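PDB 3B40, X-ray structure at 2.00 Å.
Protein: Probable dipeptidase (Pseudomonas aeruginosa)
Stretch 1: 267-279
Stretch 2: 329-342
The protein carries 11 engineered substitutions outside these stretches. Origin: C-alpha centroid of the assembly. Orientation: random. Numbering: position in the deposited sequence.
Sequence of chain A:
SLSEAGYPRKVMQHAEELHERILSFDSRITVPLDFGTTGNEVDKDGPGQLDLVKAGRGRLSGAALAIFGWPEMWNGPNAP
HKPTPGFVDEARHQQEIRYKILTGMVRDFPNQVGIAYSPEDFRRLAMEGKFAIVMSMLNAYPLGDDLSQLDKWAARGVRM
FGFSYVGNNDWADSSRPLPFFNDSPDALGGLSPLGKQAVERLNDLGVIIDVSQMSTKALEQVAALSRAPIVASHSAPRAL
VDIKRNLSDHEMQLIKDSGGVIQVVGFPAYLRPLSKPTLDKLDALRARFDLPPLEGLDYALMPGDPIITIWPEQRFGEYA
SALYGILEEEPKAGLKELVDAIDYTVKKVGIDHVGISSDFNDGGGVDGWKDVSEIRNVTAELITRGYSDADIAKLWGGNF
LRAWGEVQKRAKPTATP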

# COMPACT_ATOMS: atom_id res chain seq x y z
N PHE A 267 -6.12 3.66 5.63
CA PHE A 267 -5.13 4.59 6.16
C PHE A 267 -5.86 5.83 6.69
O PHE A 267 -6.44 6.61 5.90
CB PHE A 267 -4.04 4.95 5.14
CG PHE A 267 -2.83 5.58 5.77
CD1 PHE A 267 -1.70 4.83 6.06
CD2 PHE A 267 -2.84 6.93 6.12
CE1 PHE A 267 -0.60 5.40 6.67
CE2 PHE A 267 -1.74 7.51 6.73
CZ PHE A 267 -0.62 6.75 7.01
N PRO A 268 -5.93 5.97 8.03
CA PRO A 268 -6.87 6.94 8.61
C PRO A 268 -6.81 8.36 8.01
O PRO A 268 -7.85 8.90 7.61
CB PRO A 268 -6.54 6.93 10.11
CG PRO A 268 -5.45 5.99 10.31
CD PRO A 268 -5.23 5.18 9.06
N ALA A 269 -5.62 8.94 7.91
CA ALA A 269 -5.49 10.32 7.38
C ALA A 269 -5.81 10.50 5.90
O ALA A 269 -5.90 11.64 5.43
CB ALA A 269 -4.09 10.91 7.69
N TYR A 270 -5.96 9.40 5.16
CA TYR A 270 -6.33 9.50 3.75
C TYR A 270 -7.86 9.38 3.64
O TYR A 270 -8.42 9.52 2.53
CB TYR A 270 -5.72 8.40 2.87
CG TYR A 270 -4.21 8.18 2.82
CD1 TYR A 270 -3.29 9.13 3.27
CD2 TYR A 270 -3.71 6.98 2.27
CE1 TYR A 270 -1.89 8.86 3.22
CE2 TYR A 270 -2.32 6.71 2.19
CZ TYR A 270 -1.43 7.65 2.69
OH TYR A 270 -0.09 7.37 2.60
N LEU A 271 -8.52 9.13 4.78
CA LEU A 271 -9.96 8.85 4.82
C LEU A 271 -10.76 9.92 5.54
O LEU A 271 -11.92 10.14 5.22
CB LEU A 271 -10.23 7.49 5.49
CG LEU A 271 -9.69 6.24 4.80
CD1 LEU A 271 -9.77 5.04 5.77
CD2 LEU A 271 -10.41 5.96 3.47
N ARG A 272 -10.14 10.55 6.53
CA ARG A 272 -10.73 11.68 7.24
C ARG A 272 -9.76 12.88 7.23
O ARG A 272 -8.62 12.73 7.66
CB ARG A 272 -11.02 11.29 8.68
CG ARG A 272 -11.64 12.42 9.49
CD ARG A 272 -11.72 12.06 10.97
NE ARG A 272 -12.78 11.11 11.23
CZ ARG A 272 -13.03 10.58 12.42
NH1 ARG A 272 -12.27 10.93 13.44
NH2 ARG A 272 -14.02 9.70 12.58
N PRO A 273 -10.23 14.07 6.76
CA PRO A 273 -9.42 15.30 6.83
C PRO A 273 -9.05 15.65 8.29
O PRO A 273 -9.86 15.44 9.17
CB PRO A 273 -10.35 16.39 6.25
CG PRO A 273 -11.48 15.67 5.59
CD PRO A 273 -11.54 14.28 6.12
N LEU A 274 -7.85 16.16 8.52
CA LEU A 274 -7.40 16.48 9.87
C LEU A 274 -8.35 17.47 10.55
O LEU A 274 -8.78 18.45 9.93
CB LEU A 274 -5.98 17.06 9.85
CG LEU A 274 -4.84 16.15 9.34
CD1 LEU A 274 -3.52 16.93 9.29
CD2 LEU A 274 -4.66 14.89 10.16
N SER A 275 -8.70 17.17 11.80
CA SER A 275 -9.56 18.02 12.61
C SER A 275 -8.89 19.35 12.92
O SER A 275 -7.66 19.45 12.92
CB SER A 275 -9.93 17.33 13.92
OG SER A 275 -8.78 17.10 14.70
N LYS A 276 -9.70 20.38 13.17
CA LYS A 276 -9.17 21.73 13.45
C LYS A 276 -8.14 21.80 14.59
O LYS A 276 -7.11 22.48 14.44
CB LYS A 276 -10.30 22.76 13.64
CG LYS A 276 -9.84 24.21 13.53
CD LYS A 276 -9.05 24.42 12.23
CE LYS A 276 -9.12 25.88 11.75
NZ LYS A 276 -8.11 26.73 12.40
N PRO A 277 -8.40 21.10 15.73
CA PRO A 277 -7.36 21.13 16.79
C PRO A 277 -5.98 20.66 16.34
O PRO A 277 -4.96 21.14 16.86
CB PRO A 277 -7.92 20.19 17.87
CG PRO A 277 -9.42 20.28 17.68
CD PRO A 277 -9.58 20.33 16.17
N THR A 278 -5.94 19.73 15.40
CA THR A 278 -4.68 19.19 14.89
C THR A 278 -4.07 20.22 13.93
O THR A 278 -2.89 20.51 14.02
CB THR A 278 -4.88 17.81 14.21
OG1 THR A 278 -5.23 16.83 15.20
CG2 THR A 278 -3.63 17.35 13.49
N LEU A 279 -4.89 20.76 13.02
CA LEU A 279 -4.47 21.85 12.12
C LEU A 279 -3.91 23.05 12.87
O LEU A 279 -2.87 23.59 12.50
CB LEU A 279 -5.60 22.27 11.18
CG LEU A 279 -6.16 21.19 10.23
CD1 LEU A 279 -7.31 21.73 9.41
CD2 LEU A 279 -5.06 20.64 9.32
N GLU A 329 -1.65 12.30 17.51
CA GLU A 329 -2.74 12.70 18.41
C GLU A 329 -4.09 12.89 17.72
O GLU A 329 -5.12 13.05 18.39
CB GLU A 329 -2.41 14.00 19.15
CG GLU A 329 -1.18 13.99 20.06
CD GLU A 329 -0.89 15.39 20.64
OE1 GLU A 329 -1.67 15.84 21.51
OE2 GLU A 329 0.12 16.03 20.24
N GLU A 330 -4.09 12.93 16.39
CA GLU A 330 -5.34 13.04 15.65
C GLU A 330 -6.20 11.83 15.98
O GLU A 330 -5.74 10.69 15.81
CB GLU A 330 -5.07 13.10 14.13
CG GLU A 330 -6.33 13.10 13.24
CD GLU A 330 -7.21 14.34 13.36
OE1 GLU A 330 -6.98 15.20 14.24
OE2 GLU A 330 -8.16 14.46 12.55
N PRO A 331 -7.42 12.05 16.51
CA PRO A 331 -8.35 10.90 16.65
C PRO A 331 -8.45 10.09 15.34
O PRO A 331 -8.66 10.68 14.29
CB PRO A 331 -9.69 11.58 16.98
CG PRO A 331 -9.26 12.84 17.77
CD PRO A 331 -8.01 13.31 17.02
N LYS A 332 -8.33 8.77 15.41
CA LYS A 332 -8.34 7.90 14.20
C LYS A 332 -9.71 7.79 13.52
O LYS A 332 -10.72 7.51 14.18
CB LYS A 332 -7.95 6.47 14.56
CG LYS A 332 -6.51 6.02 14.31
CD LYS A 332 -6.40 4.56 14.79
CE LYS A 332 -4.97 4.01 14.73
NZ LYS A 332 -3.93 5.07 14.56
N ALA A 333 -9.69 7.93 12.18
CA ALA A 333 -10.80 7.52 11.31
C ALA A 333 -11.22 6.09 11.62
O ALA A 333 -10.41 5.31 12.13
CB ALA A 333 -10.40 7.64 9.79
N GLY A 334 -12.46 5.74 11.30
CA GLY A 334 -12.99 4.42 11.64
C GLY A 334 -13.50 3.64 10.44
O GLY A 334 -13.23 3.99 9.30
N LEU A 335 -14.26 2.59 10.72
CA LEU A 335 -14.86 1.77 9.68
C LEU A 335 -15.86 2.55 8.86
O LEU A 335 -16.05 2.25 7.68
CB LEU A 335 -15.53 0.50 10.28
CG LEU A 335 -14.56 -0.56 10.86
CD1 LEU A 335 -15.30 -1.60 11.70
CD2 LEU A 335 -13.69 -1.24 9.79
N LYS A 336 -16.49 3.56 9.43
CA LYS A 336 -17.45 4.36 8.67
C LYS A 336 -16.76 4.98 7.45
O LYS A 336 -17.24 4.86 6.33
CB LYS A 336 -18.06 5.48 9.52
CG LYS A 336 -18.99 6.44 8.71
CD LYS A 336 -19.46 7.64 9.54
CE LYS A 336 -20.40 8.56 8.73
NZ LYS A 336 -19.69 9.11 7.50
N GLU A 337 -15.63 5.64 7.70
CA GLU A 337 -14.84 6.31 6.65
C GLU A 337 -14.24 5.34 5.64
O GLU A 337 -14.27 5.59 4.43
CB GLU A 337 -13.73 7.12 7.30
CG GLU A 337 -14.25 8.40 7.98
CD GLU A 337 -14.64 8.24 9.43
OE1 GLU A 337 -14.65 7.12 9.97
OE2 GLU A 337 -14.93 9.29 10.06
N LEU A 338 -13.72 4.22 6.12
CA LEU A 338 -13.20 3.22 5.22
C LEU A 338 -14.28 2.78 4.23
O LEU A 338 -14.02 2.69 3.04
CB LEU A 338 -12.65 2.01 5.99
CG LEU A 338 -12.12 0.92 5.04
CD1 LEU A 338 -11.09 1.43 4.02
CD2 LEU A 338 -11.60 -0.29 5.83
N VAL A 339 -15.48 2.51 4.72
CA VAL A 339 -16.54 2.03 3.80
C VAL A 339 -17.17 3.16 2.96
O VAL A 339 -17.63 2.92 1.84
CB VAL A 339 -17.56 1.15 4.53
CG1 VAL A 339 -18.75 0.75 3.61
CG2 VAL A 339 -16.83 -0.10 5.02
N ASP A 340 -17.21 4.38 3.50
CA ASP A 340 -17.55 5.56 2.66
C ASP A 340 -16.64 5.59 1.43
O ASP A 340 -17.10 5.77 0.29
CB ASP A 340 -17.30 6.83 3.44
CG ASP A 340 -18.37 7.13 4.46
OD1 ASP A 340 -19.44 6.47 4.50
OD2 ASP A 340 -18.13 8.06 5.25
N ALA A 341 -15.33 5.39 1.66
CA ALA A 341 -14.35 5.35 0.57
C ALA A 341 -14.64 4.19 -0.37
O ALA A 341 -14.61 4.36 -1.60
CB ALA A 341 -12.95 5.28 1.13
N ILE A 342 -14.95 3.02 0.17
CA ILE A 342 -15.35 1.89 -0.68
C ILE A 342 -16.60 2.24 -1.51
O ILE A 342 -16.62 2.02 -2.73
CB ILE A 342 -15.56 0.59 0.15
CG1 ILE A 342 -14.20 0.16 0.80
CG2 ILE A 342 -16.18 -0.51 -0.72
CD1 ILE A 342 -14.27 -1.06 1.72
O HOH W 1 -7.96 12.25 10.29
O HOH W 2 -13.35 7.05 14.07
O HOH W 3 -10.30 13.11 13.68

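Pro-268 lies beside Ala-333, with CA atoms 4.8 Å apart, Leu-271 beside Glu-337, CA to CA 5.8 Å, and Thr-278 beside Glu-330, CA to CA 6.2 Å, so stretch 1 crosses the helix start and then turns back toward the beginning of stretch 2. Apolar packing and a salt bridge share one end of the contact, and Glu-330 holds the other. Pro-268 packs on Ala-333 before the helix, and Leu-271 packs on Ala-333 and on the helix; carboxylates hold the polar part, with 652 Å² buried in all.

Ala-333 sits where the backbones come nearest. Ala-333 CB points toward stretch 1 and sits 3.9 Å from Pro-268 CB, 4.3 Å from Leu-271 CB and 3.9 Å from Arg-272 CB, so one methyl serves three neighbours. Leu-271 then reaches along the helix. In its mt rotamer (chi1 -63°, chi2 167°) the two methyls part: Leu-271 CD2 meets Ala-341 CB at 3.5 Å, and Leu-271 CD1 lies 4.2 Å from Leu-338 CB. Leu-271 CB rests 4.0 Å from Glu-337 CB, so even an acidic residue lends its aliphatic base to the packing.

Arg-272 is the long arm. Its chi1 and chi2 are both t, which carries the chain out from the backbone, and chi3 at -75° (m) then turns the guanidinium so that Glu-337 OE2 meets its edge, near the plane. Glu-337 OE2 takes hydrogen bonds from Arg-272 NE (3.1 Å) and Arg-272 NH2 (2.7 Å), forming a salt bridge. Over one face of the guanidinium lie Ala-333 CA and Lys-332 C. Glu-337 is bent to suit, with chi1 -74° and chi2 90°: while OE2 binds Arg-272, Glu-337 OE1 accepts from Gly-334 N at 2.9 Å. Gly-334 is the N-cap residue, so the same carboxylate satisfies an amide at the helix start and anchors the other stretch. An ideal CB on Gly-334 would have room, so crowding from stretch 1 does not explain the glycine.

Glu-330 is the second carboxylate hub. Its chi1 is t and chi2 is p (66°), a bend that brings both oxygens to the start of the helix at Lys-276. Glu-330 OE2 accepts from Ser-275 N at 2.9 Å, whereas Glu-330 OE1 takes Ser-275 OG at 2.7 Å and Thr-278 OG1 at 2.6 Å. Ser-275 occupies the N-cap position, yet its hydroxyl, with chi1 p, makes no capping bond and is spent on Glu-330 instead. Thr-278, with chi1 m, turns its OG1 to the same oxygen. The carbon part of the glutamate is used too, since Leu-274 CD2 lies 3.9 Å from Glu-330 CG.

Water links what the side chains leave apart. Water 3 accepts from Arg-272 NH1 at 2.9 Å and donates to Glu-330 OE2 at 2.8 Å and Pro-331 O at 3.0 Å, tying the arginine to the second hub. Water 1 donates to Arg-272 O at 2.8 Å and Glu-330 OE2 at 3.2 Å. The rule is economical: a lone alanine methyl where the backbones come nearest, and bent glutamates whose two oxygens each have work.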